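Local coordinates for putative phosphatase (Clostridium difficile, PDB 3SD7), which is a putative phosphatase of the haloacid dehalogenase-like hydrolase family, probably hydrolysing phosphate esters of a substrate not yet identified, at residues Y29-F34 with Y174-C179; G126-V131 with Y152-A157; D185-V190 with I203-I208. One frame throughout, in Å; residues are numbered along the deposited sequence.

Interaction 1: Y29-F34 with Y174-C179; sequences YEIVLF and YVLDLC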
ATOM      1  N   TYR A  29     -20.711   5.048   5.735  1.00 43.28           N
ATOM      2  CA  TYR A  29     -19.413   4.961   6.401  1.00 39.51           C
ATOM      3  C   TYR A  29     -18.848   6.343   6.735  1.00 38.09           C
ATOM      4  O   TYR A  29     -18.765   7.208   5.877  1.00 41.62           O
ATOM      5  CB  TYR A  29     -18.432   4.208   5.534  1.00 35.96           C
ATOM      6  CG  TYR A  29     -18.895   2.820   5.191  1.00 35.39           C
ATOM      7  CD1 TYR A  29     -18.769   1.786   6.098  1.00 32.60           C
ATOM      8  CD2 TYR A  29     -19.459   2.542   3.954  1.00 35.40           C
ATOM      9  CE1 TYR A  29     -19.193   0.509   5.791  1.00 34.73           C
ATOM     10  CE2 TYR A  29     -19.884   1.261   3.632  1.00 37.00           C
ATOM     11  CZ  TYR A  29     -19.753   0.255   4.551  1.00 31.47           C
ATOM     12  OH  TYR A  29     -20.174  -1.007   4.251  1.00 36.06           O
ATOM     13  N   GLU A  30     -18.402   6.521   7.963  1.00 34.07           N
ATOM     14  CA  GLU A  30     -17.884   7.813   8.414  1.00 34.00           C
ATOM     15  C   GLU A  30     -16.353   7.866   8.519  1.00 30.99           C
ATOM     16  O   GLU A  30     -15.772   8.949   8.541  1.00 28.04           O
ATOM     17  CB  GLU A  30     -18.497   8.153   9.756  1.00 38.20           C
ATOM     18  CG  GLU A  30     -20.005   8.245   9.700  1.00 44.41           C
ATOM     19  CD  GLU A  30     -20.650   8.427  11.066  1.00 55.18           C
ATOM     20  OE1 GLU A  30     -19.929   8.711  12.054  1.00 57.85           O
ATOM     21  OE2 GLU A  30     -21.891   8.282  11.146  1.00 62.19           O
ATOM     22  N   ILE A  31     -15.733   6.695   8.649  1.00 27.27           N
ATOM     23  CA  ILE A  31     -14.282   6.563   8.764  1.00 25.94           C
ATOM     24  C   ILE A  31     -13.836   5.608   7.651  1.00 24.20           C
ATOM     25  O   ILE A  31     -14.298   4.461   7.601  1.00 23.98           O
ATOM     26  CB  ILE A  31     -13.852   6.023  10.178  1.00 28.53           C
ATOM     27  CG1 ILE A  31     -14.333   6.981  11.294  1.00 29.15           C
ATOM     28  CG2 ILE A  31     -12.328   5.764  10.214  1.00 26.94           C
ATOM     29  CD1 ILE A  31     -13.932   6.549  12.723  1.00 33.67           C
ATOM     30  N   VAL A  32     -12.925   6.049   6.780  1.00 22.14           N
ATOM     31  CA  VAL A  32     -12.473   5.239   5.652  1.00 19.74           C
ATOM     32  C   VAL A  32     -10.965   5.113   5.733  1.00 20.59           C
ATOM     33  O   VAL A  32     -10.242   6.126   5.777  1.00 21.33           O
ATOM     34  CB  VAL A  32     -12.825   5.865   4.314  1.00 21.18           C
ATOM     35  CG1 VAL A  32     -12.461   4.918   3.146  1.00 21.40           C
ATOM     36  CG2 VAL A  32     -14.332   6.264   4.263  1.00 22.41           C
ATOM     37  N   LEU A  33     -10.505   3.878   5.821  1.00 19.75           N
ATOM     38  CA  LEU A  33      -9.091   3.587   5.865  1.00 18.84           C
ATOM     39  C   LEU A  33      -8.638   3.130   4.487  1.00 18.93           C
ATOM     40  O   LEU A  33      -9.354   2.397   3.802  1.00 20.33           O
ATOM     41  CB  LEU A  33      -8.771   2.485   6.857  1.00 19.91           C
ATOM     42  CG  LEU A  33      -8.914   2.777   8.329  1.00 22.99           C
ATOM     43  CD1 LEU A  33     -10.356   2.929   8.740  1.00 30.00           C
ATOM     44  CD2 LEU A  33      -8.217   1.666   9.139  1.00 27.37           C
ATOM     45  N   PHE A  34      -7.445   3.558   4.103  1.00 17.22           N
ATOM     46  CA  PHE A  34      -6.840   3.169   2.859  1.00 15.78           C
ATOM     47  C   PHE A  34      -5.441   2.576   3.042  1.00 17.18           C
ATOM     48  O   PHE A  34      -4.657   3.088   3.816  1.00 17.54           O
ATOM     49  CB  PHE A  34      -6.652   4.373   1.916  1.00 18.59           C
ATOM     50  CG  PHE A  34      -7.911   4.980   1.414  1.00 18.91           C
ATOM     51  CD1 PHE A  34      -8.396   4.636   0.146  1.00 19.92           C
ATOM     52  CD2 PHE A  34      -8.581   5.958   2.149  1.00 19.97           C
ATOM     53  CE1 PHE A  34      -9.536   5.212  -0.341  1.00 24.61           C
ATOM     54  CE2 PHE A  34      -9.751   6.542   1.629  1.00 20.99           C
ATOM     55  CZ  PHE A  34     -10.210   6.162   0.403  1.00 23.54           C
ATOM     56  N   TYR A 174      -4.463   0.281  15.417  1.00 29.02           N
ATOM     57  CA  TYR A 174      -3.737   1.455  15.913  1.00 27.95           C
ATOM     58  C   TYR A 174      -4.400   2.757  15.464  1.00 27.38           C
ATOM     59  O   TYR A 174      -4.628   3.653  16.252  1.00 27.12           O
ATOM     60  CB  TYR A 174      -2.249   1.426  15.462  1.00 27.40           C
ATOM     61  CG  TYR A 174      -1.496   2.708  15.801  1.00 29.20           C
ATOM     62  CD1 TYR A 174      -1.071   2.972  17.101  1.00 38.75           C
ATOM     63  CD2 TYR A 174      -1.236   3.655  14.835  1.00 28.72           C
ATOM     64  CE1 TYR A 174      -0.401   4.163  17.408  1.00 38.77           C
ATOM     65  CE2 TYR A 174      -0.573   4.839  15.139  1.00 28.98           C
ATOM     66  CZ  TYR A 174      -0.165   5.085  16.401  1.00 33.90           C
ATOM     67  OH  TYR A 174       0.502   6.276  16.669  1.00 39.16           O
ATOM     68  N   VAL A 175      -4.757   2.835  14.184  1.00 26.21           N
ATOM     69  CA  VAL A 175      -5.281   4.057  13.647  1.00 27.04           C
ATOM     70  C   VAL A 175      -6.723   4.312  14.118  1.00 27.84           C
ATOM     71  O   VAL A 175      -7.090   5.448  14.395  1.00 27.37           O
ATOM     72  CB  VAL A 175      -4.985   4.085  12.103  1.00 28.71           C
ATOM     73  CG1 VAL A 175      -6.124   3.463  11.321  1.00 26.73           C
ATOM     74  CG2 VAL A 175      -4.653   5.448  11.666  1.00 33.09           C
ATOM     75  N   LEU A 176      -7.531   3.256  14.279  1.00 27.60           N
ATOM     76  CA  LEU A 176      -8.861   3.414  14.874  1.00 30.77           C
ATOM     77  C   LEU A 176      -8.783   3.847  16.339  1.00 30.89           C
ATOM     78  O   LEU A 176      -9.625   4.627  16.822  1.00 32.89           O
ATOM     79  CB  LEU A 176      -9.670   2.114  14.796  1.00 30.97           C
ATOM     80  CG  LEU A 176     -10.140   1.710  13.415  1.00 35.00           C
ATOM     81  CD1 LEU A 176     -10.954   0.425  13.588  1.00 34.98           C
ATOM     82  CD2 LEU A 176     -10.970   2.824  12.759  1.00 32.90           C
ATOM     83  N   ASP A 177      -7.797   3.327  17.070  1.00 31.14           N
ATOM     84  CA  ASP A 177      -7.663   3.704  18.456  1.00 32.82           C
ATOM     85  C   ASP A 177      -7.370   5.209  18.557  1.00 30.85           C
ATOM     86  O   ASP A 177      -7.813   5.839  19.493  1.00 32.42           O
ATOM     87  CB  ASP A 177      -6.605   2.876  19.166  1.00 33.79           C
ATOM     88  CG  ASP A 177      -7.043   1.413  19.399  1.00 37.42           C
ATOM     89  OD1 ASP A 177      -8.243   1.100  19.254  1.00 43.81           O
ATOM     90  OD2 ASP A 177      -6.178   0.592  19.744  1.00 40.47           O
ATOM     91  N   LEU A 178      -6.654   5.774  17.590  1.00 26.80           N
ATOM     92  CA  LEU A 178      -6.349   7.218  17.607  1.00 27.15           C
ATOM     93  C   LEU A 178      -7.612   8.057  17.423  1.00 28.89           C
ATOM     94  O   LEU A 178      -7.657   9.197  17.867  1.00 30.36           O
ATOM     95  CB  LEU A 178      -5.373   7.608  16.498  1.00 26.58           C
ATOM     96  CG  LEU A 178      -3.961   7.045  16.565  1.00 25.97           C
ATOM     97  CD1 LEU A 178      -3.197   7.425  15.294  1.00 24.06           C
ATOM     98  CD2 LEU A 178      -3.239   7.495  17.870  1.00 30.71           C
ATOM     99  N   CYS A 179      -8.614   7.485  16.762  1.00 27.13           N
ATOM    100  CA  CYS A 179      -9.863   8.171  16.481  1.00 29.33           C
ATOM    101  C   CYS A 179     -10.877   7.971  17.563  1.00 32.71           C
ATOM    102  O   CYS A 179     -11.943   8.595  17.498  1.00 34.24           O
ATOM    103  CB  CYS A 179     -10.450   7.697  15.166  1.00 27.49           C
ATOM    104  SG  CYS A 179      -9.422   8.207  13.736  1.00 30.20           S
TER

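Interaction 2: G126-V131 with Y152-A157; sequences GKILLV and YFKYIA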
ATOM      1  N   GLY A 126     -17.074  15.389   4.809  1.00 26.78           N
ATOM      2  CA  GLY A 126     -16.838  15.235   6.235  1.00 28.24           C
ATOM      3  C   GLY A 126     -16.324  13.892   6.703  1.00 29.04           C
ATOM      4  O   GLY A 126     -16.267  13.655   7.918  1.00 29.48           O
ATOM      5  N   LYS A 127     -15.961  13.003   5.780  1.00 26.16           N
ATOM      6  CA  LYS A 127     -15.462  11.690   6.195  1.00 26.84           C
ATOM      7  C   LYS A 127     -14.066  11.815   6.759  1.00 24.22           C
ATOM      8  O   LYS A 127     -13.294  12.680   6.350  1.00 26.15           O
ATOM      9  CB  LYS A 127     -15.479  10.711   5.034  1.00 26.94           C
ATOM     10  CG  LYS A 127     -16.889  10.455   4.578  1.00 31.89           C
ATOM     11  CD  LYS A 127     -17.024   9.392   3.587  1.00 36.88           C
ATOM     12  CE  LYS A 127     -18.458   9.383   3.026  1.00 34.55           C
ATOM     13  NZ  LYS A 127     -19.595   9.248   4.006  1.00 36.60           N
ATOM     14  N   ILE A 128     -13.764  10.971   7.750  1.00 24.85           N
ATOM     15  CA  ILE A 128     -12.435  10.891   8.318  1.00 22.17           C
ATOM     16  C   ILE A 128     -11.695   9.835   7.488  1.00 19.82           C
ATOM     17  O   ILE A 128     -12.168   8.687   7.347  1.00 22.55           O
ATOM     18  CB  ILE A 128     -12.495  10.446   9.782  1.00 23.32           C
ATOM     19  CG1 ILE A 128     -13.154  11.545  10.611  1.00 29.26           C
ATOM     20  CG2 ILE A 128     -11.066  10.194  10.295  1.00 24.30           C
ATOM     21  CD1 ILE A 128     -13.510  11.112  12.018  1.00 36.95           C
ATOM     22  N   LEU A 129     -10.563  10.250   6.925  1.00 20.08           N
ATOM     23  CA  LEU A 129      -9.764   9.403   6.052  1.00 20.06           C
ATOM     24  C   LEU A 129      -8.453   9.082   6.770  1.00 19.35           C
ATOM     25  O   LEU A 129      -7.786   9.969   7.352  1.00 19.10           O
ATOM     26  CB  LEU A 129      -9.488  10.114   4.742  1.00 19.65           C
ATOM     27  CG  LEU A 129     -10.712  10.697   4.026  1.00 21.76           C
ATOM     28  CD1 LEU A 129     -10.295  11.327   2.683  1.00 22.45           C
ATOM     29  CD2 LEU A 129     -11.779   9.623   3.811  1.00 21.04           C
ATOM     30  N   LEU A 130      -8.101   7.811   6.743  1.00 19.26           N
ATOM     31  CA  LEU A 130      -6.889   7.339   7.395  1.00 17.81           C
ATOM     32  C   LEU A 130      -6.091   6.463   6.451  1.00 17.92           C
ATOM     33  O   LEU A 130      -6.653   5.820   5.565  1.00 18.06           O
ATOM     34  CB  LEU A 130      -7.279   6.495   8.607  1.00 18.76           C
ATOM     35  CG  LEU A 130      -8.245   7.082   9.653  1.00 19.15           C
ATOM     36  CD1 LEU A 130      -8.662   6.013  10.705  1.00 22.93           C
ATOM     37  CD2 LEU A 130      -7.649   8.307  10.310  1.00 18.85           C
ATOM     38  N   VAL A 131      -4.781   6.386   6.666  1.00 17.67           N
ATOM     39  CA  VAL A 131      -3.939   5.430   5.950  1.00 17.64           C
ATOM     40  C   VAL A 131      -3.449   4.387   6.935  1.00 19.38           C
ATOM     41  O   VAL A 131      -2.980   4.745   8.020  1.00 19.75           O
ATOM     42  CB  VAL A 131      -2.740   6.095   5.236  1.00 18.84           C
ATOM     43  CG1 VAL A 131      -1.752   5.050   4.692  1.00 20.44           C
ATOM     44  CG2 VAL A 131      -3.237   6.990   4.096  1.00 19.54           C
ATOM     45  N   TYR A 152      -5.577  15.457   3.278  1.00 24.90           N
ATOM     46  CA  TYR A 152      -6.925  14.857   3.407  1.00 23.68           C
ATOM     47  C   TYR A 152      -7.019  13.761   4.470  1.00 22.63           C
ATOM     48  O   TYR A 152      -8.112  13.327   4.795  1.00 22.56           O
ATOM     49  CB  TYR A 152      -7.384  14.280   2.050  1.00 24.05           C
ATOM     50  CG  TYR A 152      -7.364  15.343   0.970  1.00 26.57           C
ATOM     51  CD1 TYR A 152      -8.116  16.490   1.111  1.00 33.93           C
ATOM     52  CD2 TYR A 152      -6.539  15.228  -0.145  1.00 32.28           C
ATOM     53  CE1 TYR A 152      -8.074  17.503   0.169  1.00 34.40           C
ATOM     54  CE2 TYR A 152      -6.505  16.238  -1.125  1.00 36.96           C
ATOM     55  CZ  TYR A 152      -7.272  17.374  -0.950  1.00 37.41           C
ATOM     56  OH  TYR A 152      -7.244  18.406  -1.890  1.00 41.02           O
ATOM     57  N   PHE A 153      -5.877  13.326   5.004  1.00 21.50           N
ATOM     58  CA  PHE A 153      -5.843  12.243   5.978  1.00 20.34           C
ATOM     59  C   PHE A 153      -5.586  12.750   7.398  1.00 20.72           C
ATOM     60  O   PHE A 153      -4.656  13.519   7.637  1.00 22.86           O
ATOM     61  CB  PHE A 153      -4.761  11.222   5.604  1.00 20.08           C
ATOM     62  CG  PHE A 153      -5.020  10.558   4.290  1.00 17.58           C
ATOM     63  CD1 PHE A 153      -5.873   9.483   4.221  1.00 20.33           C
ATOM     64  CD2 PHE A 153      -4.425  11.022   3.123  1.00 21.14           C
ATOM     65  CE1 PHE A 153      -6.158   8.883   3.028  1.00 21.41           C
ATOM     66  CE2 PHE A 153      -4.709  10.407   1.905  1.00 21.08           C
ATOM     67  CZ  PHE A 153      -5.587   9.354   1.866  1.00 20.79           C
ATOM     68  N   LYS A 154      -6.409  12.298   8.319  1.00 21.72           N
ATOM     69  CA  LYS A 154      -6.247  12.678   9.722  1.00 21.63           C
ATOM     70  C   LYS A 154      -5.020  12.048  10.320  1.00 22.48           C
ATOM     71  O   LYS A 154      -4.268  12.737  11.019  1.00 23.17           O
ATOM     72  CB  LYS A 154      -7.486  12.331  10.524  1.00 22.77           C
ATOM     73  CG  LYS A 154      -7.451  12.877  11.941  1.00 23.16           C
ATOM     74  CD  LYS A 154      -8.795  12.704  12.658  1.00 28.44           C
ATOM     75  CE  LYS A 154      -8.782  13.295  14.077  1.00 35.30           C
ATOM     76  NZ  LYS A 154      -8.538  14.776  14.151  1.00 40.78           N
ATOM     77  N   TYR A 155      -4.846  10.741  10.091  1.00 20.55           N
ATOM     78  CA  TYR A 155      -3.706   9.989  10.601  1.00 20.41           C
ATOM     79  C   TYR A 155      -3.185   9.093   9.510  1.00 20.89           C
ATOM     80  O   TYR A 155      -3.952   8.589   8.661  1.00 20.26           O
ATOM     81  CB  TYR A 155      -4.077   9.153  11.816  1.00 20.33           C
ATOM     82  CG  TYR A 155      -4.546   9.954  12.997  1.00 20.31           C
ATOM     83  CD1 TYR A 155      -3.710  10.852  13.622  1.00 21.43           C
ATOM     84  CD2 TYR A 155      -5.830   9.813  13.466  1.00 23.85           C
ATOM     85  CE1 TYR A 155      -4.150  11.592  14.725  1.00 24.61           C
ATOM     86  CE2 TYR A 155      -6.288  10.537  14.533  1.00 25.37           C
ATOM     87  CZ  TYR A 155      -5.453  11.425  15.165  1.00 24.63           C
ATOM     88  OH  TYR A 155      -5.898  12.170  16.225  1.00 30.53           O
ATOM     89  N   ILE A 156      -1.875   8.869   9.538  1.00 21.87           N
ATOM     90  CA  ILE A 156      -1.182   8.009   8.572  1.00 22.36           C
ATOM     91  C   ILE A 156      -0.326   7.101   9.418  1.00 22.96           C
ATOM     92  O   ILE A 156       0.520   7.588  10.207  1.00 25.25           O
ATOM     93  CB  ILE A 156      -0.316   8.829   7.602  1.00 22.28           C
ATOM     94  CG1 ILE A 156      -1.195   9.698   6.687  1.00 25.41           C
ATOM     95  CG2 ILE A 156       0.628   7.912   6.785  1.00 23.26           C
ATOM     96  CD1 ILE A 156      -0.426  10.875   6.010  1.00 27.83           C
ATOM     97  N   ALA A 157      -0.568   5.788   9.303  1.00 22.11           N
ATOM     98  CA  ALA A 157       0.126   4.761  10.062  1.00 23.05           C
ATOM     99  C   ALA A 157       0.691   3.661   9.178  1.00 23.49           C
ATOM    100  O   ALA A 157      -0.045   2.981   8.467  1.00 22.88           O
ATOM    101  CB  ALA A 157      -0.804   4.134  11.085  1.00 25.96           C
TER
HETATM  102  O   HOH W   1      -9.537  13.068   7.145  1.00 19.34           O

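Interaction 3: D185-V190 with I203-I208; sequences DKVIMV and IGIDSI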
ATOM      1  N   ASP A 185     -19.334  -0.097  12.967  1.00 45.89           N
ATOM      2  CA  ASP A 185     -20.158  -0.314  11.765  1.00 46.29           C
ATOM      3  C   ASP A 185     -20.030   0.817  10.734  1.00 42.35           C
ATOM      4  O   ASP A 185     -20.339   0.617   9.565  1.00 44.08           O
ATOM      5  CB  ASP A 185     -21.634  -0.568  12.111  1.00 51.47           C
ATOM      6  CG  ASP A 185     -21.890  -1.980  12.627  1.00 57.45           C
ATOM      7  OD1 ASP A 185     -22.765  -2.131  13.499  1.00 65.70           O
ATOM      8  OD2 ASP A 185     -21.215  -2.938  12.176  1.00 61.97           O
ATOM      9  N   LYS A 186     -19.546   1.986  11.136  1.00 39.17           N
ATOM     10  CA  LYS A 186     -19.398   3.085  10.189  1.00 38.11           C
ATOM     11  C   LYS A 186     -17.951   3.164   9.676  1.00 32.89           C
ATOM     12  O   LYS A 186     -17.547   4.186   9.152  1.00 30.37           O
ATOM     13  CB  LYS A 186     -19.797   4.430  10.812  1.00 40.56           C
ATOM     14  CG  LYS A 186     -21.227   4.533  11.341  1.00 50.25           C
ATOM     15  CD  LYS A 186     -22.255   4.066  10.321  1.00 54.67           C
ATOM     16  CE  LYS A 186     -23.582   4.815  10.467  1.00 62.01           C
ATOM     17  NZ  LYS A 186     -24.140   4.777  11.841  1.00 67.52           N
ATOM     18  N   VAL A 187     -17.183   2.081   9.854  1.00 30.01           N
ATOM     19  CA  VAL A 187     -15.766   2.032   9.436  1.00 27.59           C
ATOM     20  C   VAL A 187     -15.574   1.067   8.267  1.00 26.89           C
ATOM     21  O   VAL A 187     -16.190  -0.003   8.219  1.00 28.12           O
ATOM     22  CB  VAL A 187     -14.822   1.590  10.615  1.00 27.66           C
ATOM     23  CG1 VAL A 187     -13.374   1.680  10.190  1.00 27.37           C
ATOM     24  CG2 VAL A 187     -15.020   2.472  11.871  1.00 29.62           C
ATOM     25  N   ILE A 188     -14.724   1.448   7.312  1.00 25.23           N
ATOM     26  CA  ILE A 188     -14.437   0.608   6.157  1.00 24.11           C
ATOM     27  C   ILE A 188     -12.975   0.724   5.744  1.00 22.26           C
ATOM     28  O   ILE A 188     -12.394   1.796   5.806  1.00 22.27           O
ATOM     29  CB  ILE A 188     -15.380   0.906   4.974  1.00 25.26           C
ATOM     30  CG1 ILE A 188     -15.254  -0.179   3.902  1.00 23.89           C
ATOM     31  CG2 ILE A 188     -15.194   2.343   4.417  1.00 26.43           C
ATOM     32  CD1 ILE A 188     -16.519  -0.253   2.962  1.00 27.17           C
ATOM     33  N   MET A 189     -12.385  -0.416   5.360  1.00 22.53           N
ATOM     34  CA  MET A 189     -11.020  -0.512   4.872  1.00 20.88           C
ATOM     35  C   MET A 189     -11.004  -0.710   3.348  1.00 22.03           C
ATOM     36  O   MET A 189     -11.705  -1.582   2.816  1.00 24.15           O
ATOM     37  CB  MET A 189     -10.330  -1.720   5.540  1.00 22.48           C
ATOM     38  CG  MET A 189      -8.896  -2.020   5.034  1.00 21.03           C
ATOM     39  SD  MET A 189      -7.727  -0.746   5.574  1.00 22.64           S
ATOM     40  CE  MET A 189      -6.235  -1.265   4.688  1.00 24.46           C
ATOM     41  N   VAL A 190     -10.151   0.038   2.678  1.00 19.02           N
ATOM     42  CA  VAL A 190     -10.000  -0.039   1.214  1.00 18.22           C
ATOM     43  C   VAL A 190      -8.581  -0.500   0.887  1.00 19.53           C
ATOM     44  O   VAL A 190      -7.609   0.089   1.339  1.00 19.61           O
ATOM     45  CB  VAL A 190     -10.249   1.320   0.574  1.00 19.89           C
ATOM     46  CG1 VAL A 190     -10.120   1.239  -0.953  1.00 19.36           C
ATOM     47  CG2 VAL A 190     -11.614   1.863   0.981  1.00 19.94           C
ATOM     48  N   ILE A 203     -10.497  -7.231  12.577  1.00 33.88           N
ATOM     49  CA  ILE A 203     -10.909  -6.084  13.354  1.00 34.40           C
ATOM     50  C   ILE A 203     -12.431  -5.962  13.418  1.00 37.26           C
ATOM     51  O   ILE A 203     -12.966  -5.340  14.337  1.00 40.47           O
ATOM     52  CB  ILE A 203     -10.276  -4.798  12.763  1.00 32.43           C
ATOM     53  CG1 ILE A 203      -8.749  -4.910  12.812  1.00 31.82           C
ATOM     54  CG2 ILE A 203     -10.757  -3.552  13.511  1.00 34.17           C
ATOM     55  CD1 ILE A 203      -8.183  -5.130  14.213  1.00 36.34           C
ATOM     56  N   GLY A 204     -13.130  -6.569  12.465  1.00 36.57           N
ATOM     57  CA  GLY A 204     -14.585  -6.535  12.437  1.00 39.05           C
ATOM     58  C   GLY A 204     -15.155  -5.339  11.700  1.00 37.48           C
ATOM     59  O   GLY A 204     -16.183  -4.790  12.094  1.00 38.88           O
ATOM     60  N   ILE A 205     -14.476  -4.912  10.647  1.00 33.13           N
ATOM     61  CA  ILE A 205     -14.950  -3.825   9.816  1.00 31.46           C
ATOM     62  C   ILE A 205     -15.138  -4.294   8.369  1.00 32.04           C
ATOM     63  O   ILE A 205     -14.548  -5.311   7.932  1.00 32.59           O
ATOM     64  CB  ILE A 205     -14.006  -2.584   9.870  1.00 28.80           C
ATOM     65  CG1 ILE A 205     -12.603  -2.917   9.381  1.00 27.22           C
ATOM     66  CG2 ILE A 205     -13.908  -2.046  11.329  1.00 29.58           C
ATOM     67  CD1 ILE A 205     -11.684  -1.704   9.330  1.00 25.65           C
ATOM     68  N   ASP A 206     -15.964  -3.549   7.640  1.00 31.08           N
ATOM     69  CA  ASP A 206     -16.225  -3.791   6.240  1.00 30.56           C
ATOM     70  C   ASP A 206     -14.983  -3.482   5.393  1.00 27.76           C
ATOM     71  O   ASP A 206     -14.004  -2.872   5.874  1.00 24.39           O
ATOM     72  CB  ASP A 206     -17.430  -2.960   5.760  1.00 31.70           C
ATOM     73  CG  ASP A 206     -18.775  -3.510   6.262  1.00 37.53           C
ATOM     74  OD1 ASP A 206     -18.800  -4.599   6.873  1.00 38.16           O
ATOM     75  OD2 ASP A 206     -19.822  -2.852   6.029  1.00 39.38           O
ATOM     76  N   SER A 207     -15.024  -3.928   4.139  1.00 27.26           N
ATOM     77  CA  SER A 207     -13.930  -3.760   3.221  1.00 24.61           C
ATOM     78  C   SER A 207     -14.324  -3.604   1.768  1.00 25.33           C
ATOM     79  O   SER A 207     -15.323  -4.157   1.297  1.00 26.00           O
ATOM     80  CB  SER A 207     -12.966  -4.960   3.319  1.00 26.20           C
ATOM     81  OG  SER A 207     -13.656  -6.187   3.118  1.00 27.39           O
ATOM     82  N   ILE A 208     -13.484  -2.860   1.057  1.00 23.88           N
ATOM     83  CA  ILE A 208     -13.558  -2.722  -0.383  1.00 22.96           C
ATOM     84  C   ILE A 208     -12.240  -3.299  -0.924  1.00 22.40           C
ATOM     85  O   ILE A 208     -11.139  -2.833  -0.567  1.00 22.34           O
ATOM     86  CB  ILE A 208     -13.627  -1.269  -0.868  1.00 23.68           C
ATOM     87  CG1 ILE A 208     -14.899  -0.591  -0.349  1.00 26.21           C
ATOM     88  CG2 ILE A 208     -13.606  -1.257  -2.432  1.00 25.80           C
ATOM     89  CD1 ILE A 208     -15.029   0.885  -0.747  1.00 25.43           C
TER
HETATM   90  O   HOH W   2     -18.572  -3.414  11.264  1.00 27.43           O
HETATM   91  O   HOH W   3     -17.892  -1.911   9.079  1.00 20.73           O

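Interaction 1: Y29-F34 with Y174-C179
V175 and L33 meet tip to tip, V175 CG1 lying 3.5 Å from L33 CD2, the closest approach between the two segments. One residue on, L176 starts from the flank of the helix; chi2 -178° puts its CD1 anti to CA, and CD2, the other branch, meets the strand. This single methyl serves two partners: it lies 4.1 Å from L33 CD1, the two leucines crossing at about a right angle, and equally far, 4.1 Å, from I31 CG2. L33 thus splits its fork, CD2 going to V175 and CD1 to L176. A helical turn beyond V175, C179 offers its CB to I31 CD1 at 4.4 Å, a looser touch that ends the contact. The helix runs roughly antiparallel to the strand, at 151°, with the axes 10.7 Å apart, the usual layering of a helix on a parallel sheet in the Rossmann-like core of haloacid dehalogenase-like hydrolases. L130 and V187, from the strands flanking 31-34, extend the same apolar layer. Every touching group is a carbon, so the helix is held on the central strand by buried apolar packing, while backbone bonds such as I31 with I188 and V32 with I128 lie within the sheet.

Interaction 2: G126-V131 with Y152-A157
V131 sets CG1 anti to its backbone N (chi1 171°), which leaves CG2 beside that N and over the ring of F153; the phenyl, its CG likewise beside its own backbone N, turns a face to it. CG2 stands 3.8 Å from the F153 ring centroid and 18° off the normal, a CH-pi contact, displaced toward the rim on the CD1 and CE1 side. L130 N lies at the edge of the same ring, in its plane, and L129 CB is 3.7 Å from F153 CD1. Three backbone hydrogen bonds join the two segments. K154 N sits nearly on the extension of the L129 C=O bond, 2.9 Å from L129 O. V131 N reaches Y155 O at 3.1 Å in the carbonyl plane, whereas A157 N comes to V131 O, 2.9 Å away, from 36° above that plane. This is the parallel pairing of a beta-alpha-beta unit, strand 128-133, helix 137-146 and strand 155-159, at one margin of the Rossmann-like sheet. Where the segments diverge, a water takes over: it accepts from L129 N and donates to Y152 O. The face carrying L130 and Y155 looks to helix 168-179; L130 CD2 lies 3.9 Å from Y155 CD2, approaching the tyrosine ring obliquely. V131 and I156 occupy the other face, V131 CB 4.1 Å from I156 CG2, and both rest on L144 of helix 137-146. On the face of L130, farther back, I128 and K154 run side by side, I128 CG2 against the aliphatic K154 CD.

Interaction 3: D185-V190 with I203-I208
A beta-alpha-beta unit, strand 187-191, helix 194-203 and strand 206-210, pairs I188, M189 and V190 with D206, S207 and I208 in parallel register. M189 provides both backbone hydrogen bonds: its N donates to D206 O at 3.0 Å, tilted 33° from the carbonyl plane, and its O accepts from I208 N at 2.8 Å. Two residues earlier a water stands in, accepting from D206 N and lying 2.7 Å from V187 O. In this Rossmann-like core the crossover helix ends in a Schellman motif at G204, after which I205 packs back on strand 187-191. I205 holds CG1 between its N and carbonyl carbon (chi1 61°), sending CD1 to M189 CB at 4.0 Å while CG2 meets V187 CB at 3.8 Å. The face bearing I188, D206, V190 and I208 has its own apolar row: I188 CD1 lies 3.7 Å from I208 CG1, and V190 CG2 packs alongside I208 CD1. D206 CB touches I188 CG1 and CD1, but its carboxylate OD2 goes to K27 in a salt bridge and to Y29 OH in a hydrogen bond. The sodium ion bound by D37 and D192 lies about 8 Å from the side chain of M189.

From the N terminus, strand 31-34 comes first and waits for its helix until residues 174-179, so interaction 1 closes the longest loop. Interaction 2, whose segments both fall within that loop, closes a short one across helix 137-146. Interaction 3 follows in series, after interaction 1 has closed, and spans helix 194-203; none of the three loops cross. All reach one parallel sheet: 155-159 and 128-133 lie on one flank of 31-34, 187-191 and 206-210 on the other. Strand 31-34 is hydrogen-bonded to both neighbours through its backbone, touching interactions 2 and 3, which do not touch each other. Helix 168-179 connects the two flanks along the chain.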